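Local atomic coordinates of oligopeptide-binding protein oppA (Lactococcus lactis, PDB entry 3DRF), a protein that binds oligopeptides as the receptor component of the OppABCDF ABC transporter, which takes up peptides and is essential for growth in milk. Residues Phe73-Asp76 against Ser77-Phe81; Phe81-Gly85 against Ala86-Ala90; Pro180-Gln184 against Ser185-Tyr189; Ala561-Thr564 against Trp565-Ile568. All coordinates share one frame; numbering follows the deposited sequence.

Contact 1 (Phe73-Asp76 against Ser77-Phe81); sequences FFTD and SGFKF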
loop_
_atom_site.group_PDB
_atom_site.type_symbol
_atom_site.label_atom_id
_atom_site.label_comp_id
_atom_site.label_asym_id
_atom_site.label_seq_id
_atom_site.Cartn_x
_atom_site.Cartn_y
_atom_site.Cartn_z
ATOM N N PHE A 73 10.528 -14.658 -2.089
ATOM C CA PHE A 73 10.832 -15.300 -0.782
ATOM C C PHE A 73 9.606 -15.859 -0.074
ATOM O O PHE A 73 8.563 -15.280 -0.070
ATOM C CB PHE A 73 11.522 -14.284 0.133
ATOM C CG PHE A 73 12.741 -13.628 -0.487
ATOM C CD1 PHE A 73 13.829 -14.396 -0.849
ATOM C CD2 PHE A 73 12.775 -12.258 -0.686
ATOM C CE1 PHE A 73 14.968 -13.816 -1.457
ATOM C CE2 PHE A 73 13.913 -11.652 -1.298
ATOM C CZ PHE A 73 15.012 -12.444 -1.695
ATOM N N PHE A 74 9.793 -16.979 0.588
ATOM C CA PHE A 74 8.785 -17.521 1.480
ATOM C C PHE A 74 9.038 -16.952 2.870
ATOM O O PHE A 74 10.120 -16.531 3.172
ATOM C CB PHE A 74 8.881 -19.063 1.532
ATOM C CG PHE A 74 8.218 -19.807 0.343
ATOM C CD1 PHE A 74 7.649 -19.132 -0.690
ATOM C CD2 PHE A 74 8.183 -21.194 0.324
ATOM C CE1 PHE A 74 7.034 -19.822 -1.748
ATOM C CE2 PHE A 74 7.571 -21.882 -0.754
ATOM C CZ PHE A 74 7.046 -21.173 -1.754
ATOM N N THR A 75 7.980 -16.977 3.669
ATOM C CA THR A 75 8.038 -16.553 5.077
ATOM C C THR A 75 7.243 -17.487 5.947
ATOM O O THR A 75 6.484 -18.264 5.470
ATOM C CB THR A 75 7.481 -15.106 5.337
ATOM O OG1 THR A 75 6.049 -15.118 5.220
ATOM C CG2 THR A 75 8.078 -14.049 4.352
ATOM N N ASP A 76 7.492 -17.380 7.235
ATOM C CA ASP A 76 6.617 -18.017 8.249
ATOM C C ASP A 76 5.421 -17.120 8.540
ATOM O O ASP A 76 5.259 -16.129 7.899
ATOM C CB ASP A 76 7.391 -18.388 9.518
ATOM C CG ASP A 76 7.949 -17.178 10.281
ATOM O OD1 ASP A 76 7.521 -16.086 10.088
ATOM O OD2 ASP A 76 8.828 -17.438 11.076
ATOM N N SER A 77 4.577 -17.513 9.500
ATOM C CA SER A 77 3.366 -16.773 9.773
ATOM C C SER A 77 3.616 -15.429 10.475
ATOM O O SER A 77 2.734 -14.646 10.565
ATOM C CB SER A 77 2.410 -17.603 10.653
ATOM O OG SER A 77 3.031 -17.873 11.889
ATOM N N GLY A 78 4.827 -15.213 10.952
ATOM C CA GLY A 78 5.270 -13.909 11.483
ATOM C C GLY A 78 6.035 -13.012 10.490
ATOM O O GLY A 78 6.620 -12.022 10.825
ATOM N N PHE A 79 6.006 -13.438 9.224
ATOM C CA PHE A 79 6.570 -12.694 8.037
ATOM C C PHE A 79 8.116 -12.762 8.001
ATOM O O PHE A 79 8.749 -12.060 7.234
ATOM C CB PHE A 79 6.042 -11.221 7.940
ATOM C CG PHE A 79 4.533 -11.127 8.022
ATOM C CD1 PHE A 79 3.765 -11.714 7.048
ATOM C CD2 PHE A 79 3.926 -10.538 9.065
ATOM C CE1 PHE A 79 2.353 -11.678 7.122
ATOM C CE2 PHE A 79 2.525 -10.477 9.117
ATOM C CZ PHE A 79 1.772 -11.072 8.152
ATOM N N LYS A 80 8.692 -13.556 8.818
ATOM C CA LYS A 80 10.128 -13.743 8.839
ATOM C C LYS A 80 10.561 -14.616 7.659
ATOM O O LYS A 80 9.935 -15.618 7.392
ATOM C CB LYS A 80 10.525 -14.439 10.168
ATOM C CG LYS A 80 11.996 -14.559 10.372
ATOM C CD LYS A 80 12.469 -15.639 11.398
ATOM C CE LYS A 80 11.880 -15.581 12.780
ATOM N NZ LYS A 80 12.471 -16.550 13.763
ATOM N N PHE A 81 11.573 -14.239 6.918
ATOM C CA PHE A 81 12.037 -15.049 5.767
ATOM C C PHE A 81 12.447 -16.448 6.193
ATOM O O PHE A 81 13.080 -16.625 7.199
ATOM C CB PHE A 81 13.276 -14.415 5.082
ATOM C CG PHE A 81 13.021 -13.042 4.473
ATOM C CD1 PHE A 81 12.147 -12.890 3.420
ATOM C CD2 PHE A 81 13.668 -11.927 4.953
ATOM C CE1 PHE A 81 11.930 -11.658 2.834
ATOM C CE2 PHE A 81 13.451 -10.671 4.397
ATOM C CZ PHE A 81 12.603 -10.534 3.351
#
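D76 meets F79 and K80 at the turn of a small antiparallel beta hairpin. Its strands are 74-75 and 81-82, and the type I beta turn runs from D76 to F79. F79 N donates to D76 O, 3.1 Å away, and stands well above the carbonyl plane. The same oxygen accepts a second bond from T75 OG1. Next to the turn, D76 N donates to K80 O, 3.0 Å, in the carbonyl plane. T75 and F81 form a non-hydrogen-bonded pair, and T75 CA also touches K80 O.

The D76 carboxylate folds back over the turn. Its CG lies between the backbone N and the carbonyl carbon (chi1 65°), which brings OD1 over the turn amides. K80 N donates to D76 OD1 at 3.1 Å from above the carboxylate plane. G78 N adds a weak bond to the same atom. The K80 chain passes D76 obliquely, and K80 NZ stays 4.6 Å from D76 OD2.

At the other end, F81 CD1 lies 3.6 Å from F73 CB. Their ring planes meet at 73°.

D76 thus ties the turn with both its backbone and its side chain. The nearby lysine would probably favour the charged carboxylate without a direct salt bridge.

Contact 2 (Phe81-Gly85 against Ala86-Ala90); sequences FIKGG and AADVA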
loop_
_atom_site.group_PDB
_atom_site.type_symbol
_atom_site.label_atom_id
_atom_site.label_comp_id
_atom_site.label_asym_id
_atom_site.label_seq_id
_atom_site.Cartn_x
_atom_site.Cartn_y
_atom_site.Cartn_z
ATOM N N PHE A 81 11.573 -14.239 6.918
ATOM C CA PHE A 81 12.037 -15.049 5.767
ATOM C C PHE A 81 12.447 -16.448 6.193
ATOM O O PHE A 81 13.080 -16.625 7.199
ATOM C CB PHE A 81 13.276 -14.415 5.082
ATOM C CG PHE A 81 13.021 -13.042 4.473
ATOM C CD1 PHE A 81 12.147 -12.890 3.420
ATOM C CD2 PHE A 81 13.668 -11.927 4.953
ATOM C CE1 PHE A 81 11.930 -11.658 2.834
ATOM C CE2 PHE A 81 13.451 -10.671 4.397
ATOM C CZ PHE A 81 12.603 -10.534 3.351
ATOM N N ILE A 82 12.063 -17.406 5.369
ATOM C CA ILE A 82 12.513 -18.773 5.475
ATOM C C ILE A 82 13.117 -19.175 4.128
ATOM O O ILE A 82 13.026 -18.508 3.164
ATOM C CB ILE A 82 11.367 -19.708 5.915
ATOM C CG1 ILE A 82 10.225 -19.752 4.894
ATOM C CG2 ILE A 82 10.892 -19.291 7.391
ATOM C CD1 ILE A 82 9.170 -20.856 5.206
ATOM N N LYS A 83 13.776 -20.313 4.146
ATOM C CA LYS A 83 14.325 -20.918 2.926
ATOM C C LYS A 83 13.237 -21.667 2.159
ATOM O O LYS A 83 12.291 -22.069 2.744
ATOM C CB LYS A 83 15.440 -21.885 3.328
ATOM C CG LYS A 83 16.723 -21.240 3.922
ATOM C CD LYS A 83 17.916 -22.269 3.893
ATOM C CE LYS A 83 19.292 -21.668 4.316
ATOM N NZ LYS A 83 20.462 -22.460 3.719
ATOM N N GLY A 84 13.419 -21.824 0.857
ATOM C CA GLY A 84 12.585 -22.729 0.102
ATOM C C GLY A 84 11.678 -22.124 -0.942
ATOM O O GLY A 84 11.093 -22.816 -1.686
ATOM N N GLY A 85 11.589 -20.811 -1.001
ATOM C CA GLY A 85 10.788 -20.173 -2.047
ATOM C C GLY A 85 11.522 -20.141 -3.380
ATOM O O GLY A 85 12.453 -20.839 -3.544
ATOM N N ALA A 86 11.130 -19.208 -4.249
ATOM C CA ALA A 86 11.830 -19.020 -5.525
ATOM C C ALA A 86 13.287 -18.670 -5.364
ATOM O O ALA A 86 14.092 -19.029 -6.199
ATOM C CB ALA A 86 11.105 -17.985 -6.394
ATOM N N ALA A 87 13.595 -18.030 -4.224
ATOM C CA ALA A 87 14.959 -17.671 -3.860
ATOM C C ALA A 87 15.084 -17.708 -2.327
ATOM O O ALA A 87 14.095 -17.709 -1.642
ATOM C CB ALA A 87 15.324 -16.237 -4.387
ATOM N N ASP A 88 16.329 -17.753 -1.888
ATOM C CA ASP A 88 16.678 -17.584 -0.446
ATOM C C ASP A 88 17.514 -16.295 -0.293
ATOM O O ASP A 88 18.185 -15.866 -1.190
ATOM C CB ASP A 88 17.533 -18.774 0.040
ATOM C CG ASP A 88 16.780 -20.129 0.048
ATOM O OD1 ASP A 88 15.592 -20.149 -0.075
ATOM O OD2 ASP A 88 17.503 -21.087 0.257
ATOM N N VAL A 89 17.449 -15.713 0.898
ATOM C CA VAL A 89 18.252 -14.553 1.247
ATOM C C VAL A 89 19.027 -14.872 2.542
ATOM O O VAL A 89 18.497 -15.431 3.468
ATOM C CB VAL A 89 17.412 -13.278 1.300
ATOM C CG1 VAL A 89 16.306 -13.398 2.371
ATOM C CG2 VAL A 89 18.313 -12.069 1.595
ATOM N N ALA A 90 20.294 -14.520 2.546
ATOM C CA ALA A 90 21.180 -14.629 3.727
ATOM C C ALA A 90 21.739 -13.262 4.095
ATOM O O ALA A 90 22.317 -12.593 3.290
ATOM C CB ALA A 90 22.323 -15.543 3.417
HETATM O O HOH W 1 12.420 -18.451 0.423
HETATM O O HOH W 2 15.474 -16.967 2.747
HETATM O O HOH W 3 20.102 -20.928 0.941
HETATM O O HOH W 4 15.011 -21.197 -2.562
#
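The carboxylate of D88 receives the backbone of G84 inside the bend of 81-90. G84 N donates to D88 OD1 over 2.9 Å, with an angle of 166° at the hydrogen. The bond arrives on the syn side, somewhat out of the carboxylate plane. K83 CA also rests on OD1. The K83 chain crosses the aspartate at about a right angle, with K83 CG 3.8 Å from D88 OD2. The amine does not reach the carboxylate directly. A water bridges K83 NZ and D88 OD2 instead.

F81 and V89 make the apolar part. V89 CG1 sits over one face of the F81 ring, offset toward the rim, in a CH-pi contact. It lies 4.2 Å from the ring centroid. V89 CG1 is placed between the backbone N and the carbonyl carbon (chi1 61°), which directs this methyl at the ring.

Waters fill the next shell. One water takes the N-H of G85 and donates to both I82 O and A87 O. Another joins I82 O to V89 N, 3.0 Å from the water. A further water donates to G85 O and D88 OD1, so OD1 has a second partner. The backbones are therefore linked largely through water here. G84 has a positive phi of 114°, where a side chain would press on the preceding carbonyl oxygen.

R103 bonds to G84 O and G85 O. Strand 81-82 pairs with strand 74-75. Strand 87-92 is an outermost strand of a four-stranded antiparallel sheet, beside strand 97-102, where A87 packs on I100 and L102.

Contact 3 (Pro180-Gln184 against Ser185-Tyr189); sequences PGMTQ and SGNGY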
loop_
_atom_site.group_PDB
_atom_site.type_symbol
_atom_site.label_atom_id
_atom_site.label_comp_id
_atom_site.label_asym_id
_atom_site.label_seq_id
_atom_site.Cartn_x
_atom_site.Cartn_y
_atom_site.Cartn_z
ATOM N N PRO A 180 16.936 -3.342 11.470
ATOM C CA PRO A 180 16.371 -4.433 12.301
ATOM C C PRO A 180 15.237 -5.205 11.594
ATOM O O PRO A 180 15.047 -6.355 11.815
ATOM C CB PRO A 180 15.883 -3.680 13.577
ATOM C CG PRO A 180 15.759 -2.247 13.161
ATOM C CD PRO A 180 16.860 -2.031 12.165
ATOM N N GLY A 181 14.546 -4.556 10.688
ATOM C CA GLY A 181 13.496 -5.233 9.930
ATOM C C GLY A 181 13.928 -6.176 8.782
ATOM O O GLY A 181 13.089 -6.779 8.173
ATOM N N MET A 182 15.223 -6.231 8.481
ATOM C CA MET A 182 15.736 -7.006 7.328
ATOM C C MET A 182 15.475 -8.510 7.373
ATOM O O MET A 182 15.570 -9.153 6.399
ATOM C CB MET A 182 17.228 -6.734 7.131
ATOM C CG MET A 182 17.482 -5.382 6.427
ATOM S SD MET A 182 19.291 -5.171 6.369
ATOM C CE MET A 182 19.444 -3.658 5.350
ATOM N N THR A 183 15.170 -8.996 8.563
ATOM C CA THR A 183 14.788 -10.409 8.743
ATOM C C THR A 183 13.335 -10.713 8.286
ATOM O O THR A 183 12.980 -11.854 8.211
ATOM C CB THR A 183 14.921 -10.828 10.216
ATOM O OG1 THR A 183 14.172 -9.900 10.989
ATOM C CG2 THR A 183 16.407 -10.839 10.664
ATOM N N GLN A 184 12.590 -9.685 7.899
ATOM C CA GLN A 184 11.161 -9.805 7.681
ATOM C C GLN A 184 10.792 -9.285 6.287
ATOM O O GLN A 184 11.266 -8.225 5.852
ATOM C CB GLN A 184 10.441 -9.000 8.772
ATOM C CG GLN A 184 8.933 -9.229 8.897
ATOM C CD GLN A 184 8.377 -8.863 10.273
ATOM O OE1 GLN A 184 9.050 -9.074 11.290
ATOM N NE2 GLN A 184 7.117 -8.375 10.317
ATOM N N SER A 185 9.932 -10.012 5.588
ATOM C CA SER A 185 9.456 -9.584 4.293
ATOM C C SER A 185 8.719 -8.239 4.481
ATOM O O SER A 185 8.086 -7.982 5.487
ATOM C CB SER A 185 8.548 -10.659 3.676
ATOM O OG SER A 185 8.101 -10.244 2.407
ATOM N N GLY A 186 8.846 -7.389 3.469
ATOM C CA GLY A 186 8.227 -6.059 3.478
ATOM C C GLY A 186 9.116 -5.020 4.151
ATOM O O GLY A 186 8.688 -3.929 4.323
ATOM N N ASN A 187 10.350 -5.362 4.499
ATOM C CA ASN A 187 11.241 -4.373 5.174
ATOM C C ASN A 187 11.602 -3.080 4.348
ATOM O O ASN A 187 11.881 -2.084 4.890
ATOM C CB ASN A 187 12.521 -5.103 5.694
ATOM C CG ASN A 187 13.459 -5.565 4.568
ATOM O OD1 ASN A 187 14.118 -4.796 3.932
ATOM N ND2 ASN A 187 13.459 -6.854 4.323
ATOM N N GLY A 188 11.585 -3.205 3.016
ATOM C CA GLY A 188 11.795 -2.079 2.088
ATOM C C GLY A 188 13.253 -1.716 1.825
ATOM O O GLY A 188 13.529 -0.993 0.941
ATOM N N TYR A 189 14.182 -2.243 2.607
ATOM C CA TYR A 189 15.649 -1.964 2.462
ATOM C C TYR A 189 16.328 -2.806 1.373
ATOM O O TYR A 189 17.311 -2.417 0.849
ATOM C CB TYR A 189 16.353 -2.073 3.830
ATOM C CG TYR A 189 15.949 -0.927 4.758
ATOM C CD1 TYR A 189 16.501 0.316 4.603
ATOM C CD2 TYR A 189 14.968 -1.091 5.746
ATOM C CE1 TYR A 189 16.150 1.391 5.422
ATOM C CE2 TYR A 189 14.576 -0.018 6.573
ATOM C CZ TYR A 189 15.184 1.223 6.391
ATOM O OH TYR A 189 14.850 2.321 7.155
#
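N187 turns its amide back toward Q184 and lays its CB against G181. N187 ND2 donates to Q184 O over 3.0 Å, with an angle of 160° at the hydrogen. The acceptor lies in the plane of the amide, while the nitrogen is tilted from the plane of the Q184 carbonyl. N187 CG takes the place between the backbone N and the carbonyl carbon (chi1 70°), and this swings the amide over its own backbone. N187 N adds a weak bond to Q184 O. N187 CB is only 3.0 Å from G181 O, which also accepts from Q184 N.

The other end of the amide faces onward. N187 OD1 accepts from Y189 N at 2.9 Å. An alanine here would remove both amide bonds and is likely to leave Q184 O with just the weak backbone bond from this turn, and Y189 N without its OD1 acceptor.

M182 crosses Y189 at about a right angle. Its extended chain ends with CE 3.8 Å from Y189 CB. Y189 OH bonds to D509. S185 OG bonds to E192, and S185 packs on an apolar side chain of the bound peptide.

Q184 to N187 is a type II beta turn, with G186 at its third position, where phi is positive (87°). N187 OD1 to Y189 N makes an Asx turn after it. The two turns form a buried loop beside the peptide site of this solute-binding protein.

Contact 4 (Ala561-Thr564 against Trp565-Ile568); sequences AMNT and WSEI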
loop_
_atom_site.group_PDB
_atom_site.type_symbol
_atom_site.label_atom_id
_atom_site.label_comp_id
_atom_site.label_asym_id
_atom_site.label_seq_id
_atom_site.Cartn_x
_atom_site.Cartn_y
_atom_site.Cartn_z
ATOM N N ALA A 561 0.861 -19.126 4.752
ATOM C CA ALA A 561 0.539 -20.103 3.719
ATOM C C ALA A 561 1.235 -19.714 2.425
ATOM O O ALA A 561 0.975 -18.687 1.890
ATOM C CB ALA A 561 -0.996 -20.130 3.523
ATOM N N MET A 562 2.140 -20.557 1.981
ATOM C CA MET A 562 3.003 -20.208 0.826
ATOM C C MET A 562 2.611 -20.833 -0.526
ATOM O O MET A 562 3.141 -20.488 -1.508
ATOM C CB MET A 562 4.477 -20.566 1.117
ATOM C CG MET A 562 5.083 -19.813 2.307
ATOM S SD MET A 562 5.211 -18.037 1.884
ATOM C CE MET A 562 4.072 -17.310 3.119
ATOM N N ASN A 563 1.675 -21.758 -0.511
ATOM C CA ASN A 563 1.334 -22.542 -1.708
ATOM C C ASN A 563 -0.138 -22.619 -1.992
ATOM O O ASN A 563 -0.595 -23.544 -2.596
ATOM C CB ASN A 563 1.859 -23.943 -1.544
ATOM C CG ASN A 563 3.248 -24.065 -1.970
ATOM O OD1 ASN A 563 3.564 -23.850 -3.109
ATOM N ND2 ASN A 563 4.094 -24.402 -1.054
ATOM N N THR A 564 -0.864 -21.632 -1.537
ATOM C CA THR A 564 -2.311 -21.615 -1.722
ATOM C C THR A 564 -2.735 -21.878 -3.185
ATOM O O THR A 564 -3.611 -22.626 -3.410
ATOM C CB THR A 564 -2.905 -20.324 -1.218
ATOM O OG1 THR A 564 -2.569 -20.199 0.171
ATOM C CG2 THR A 564 -4.437 -20.372 -1.294
ATOM N N TRP A 565 -2.146 -21.187 -4.149
ATOM C CA TRP A 565 -2.600 -21.341 -5.548
ATOM C C TRP A 565 -2.343 -22.737 -6.122
ATOM O O TRP A 565 -2.991 -23.141 -6.998
ATOM C CB TRP A 565 -1.977 -20.256 -6.457
ATOM C CG TRP A 565 -2.471 -18.881 -6.033
ATOM C CD1 TRP A 565 -1.733 -17.871 -5.462
ATOM C CD2 TRP A 565 -3.808 -18.413 -6.070
ATOM N NE1 TRP A 565 -2.518 -16.820 -5.202
ATOM C CE2 TRP A 565 -3.810 -17.115 -5.529
ATOM C CE3 TRP A 565 -5.018 -18.946 -6.539
ATOM C CZ2 TRP A 565 -4.964 -16.365 -5.441
ATOM C CZ3 TRP A 565 -6.151 -18.189 -6.456
ATOM C CH2 TRP A 565 -6.116 -16.913 -5.932
ATOM N N SER A 566 -1.378 -23.451 -5.596
ATOM C CA SER A 566 -1.155 -24.855 -5.966
ATOM C C SER A 566 -2.015 -25.844 -5.191
ATOM O O SER A 566 -2.196 -26.967 -5.636
ATOM C CB SER A 566 0.308 -25.221 -5.778
ATOM O OG SER A 566 1.108 -24.504 -6.684
ATOM N N GLU A 567 -2.510 -25.434 -4.040
ATOM C CA GLU A 567 -3.329 -26.284 -3.176
ATOM C C GLU A 567 -4.822 -26.196 -3.425
ATOM O O GLU A 567 -5.516 -27.118 -3.127
ATOM C CB GLU A 567 -3.039 -26.001 -1.696
ATOM C CG GLU A 567 -1.679 -26.470 -1.272
ATOM C CD GLU A 567 -1.228 -25.877 0.046
ATOM O OE1 GLU A 567 -1.908 -24.938 0.511
ATOM O OE2 GLU A 567 -0.159 -26.316 0.541
ATOM N N ILE A 568 -5.311 -25.091 -3.951
ATOM C CA ILE A 568 -6.729 -24.939 -4.136
ATOM C C ILE A 568 -7.211 -25.910 -5.228
ATOM O O ILE A 568 -6.595 -26.114 -6.249
ATOM C CB ILE A 568 -7.118 -23.509 -4.513
ATOM C CG1 ILE A 568 -6.940 -22.526 -3.365
ATOM C CG2 ILE A 568 -8.567 -23.471 -5.009
ATOM C CD1 ILE A 568 -7.040 -21.081 -3.821
HETATM O O HOH W 5 2.055 -22.434 -5.092
HETATM O O HOH W 6 0.171 -23.270 1.460
HETATM O O HOH W 7 -2.395 -22.736 1.756
#
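The chain enters a short helix at N563, the N-cap residue, and leaves helical geometry at I568. I568 N donates to T564 O, 3.0 Å, nearly in line with the C=O. N563 O receives weak bonds from S566 N and E567 N, and E567 N has a second weak bond to T564 O.

T564 and I568 meet one turn apart. T564 CG2 touches I568 CD1 at 3.7 Å, the two side chains running obliquely to each other. I568 CG1 also rests on T564 O, 3.3 Å away. I568 CG1 stands anti to the carbonyl carbon (chi1 -70°), which turns the chain back onto T564. An alanine at this position would take away CG1 and CD1 and would probably open a gap beside the T564 methyl.

E567 reaches back over the start of the helix. Its CG lies 3.4 Å from N563 O. The carboxylate reaches the start of the helix through water. One water accepts from N563 N and donates to E567 OE1. A second links E567 OE1, 2.6 Å away, with T564 OG1. The N563 side chain makes no capping bond. A water donates to N563 OD1 and to S566 OG. S566 OG also bonds to E246 O.

T556 touches T564 from a loop, and P65 meets the W565 side chain.

A network of waters thus ties the polar groups of E567 and N563 to the start of the helix. The negative charge of the E567 carboxylate is probably eased by the two waters that donate to OE1.

From the N terminus, contact 1 closes the hairpin of strands 74-75 and 81-82. Contact 2 begins at F81, where contact 1 ends. It closes the bend from strand 81-82 into strand 87-92, so the chain passes from the two-stranded sheet to the edge of the four-stranded one. Contact 3 closes a later loop, between strand 170-174 and helix 197-200. It binds back to contact 1, probably through F79 O to S185 N and F81 N to T183 O. Contact 4 ends the loop after strand 536-549 in helix 564-567, and its M562 packs on F74 and T75. It does not touch contacts 2 or 3. Contacts 3 and 4 follow in series; none nests or crosses.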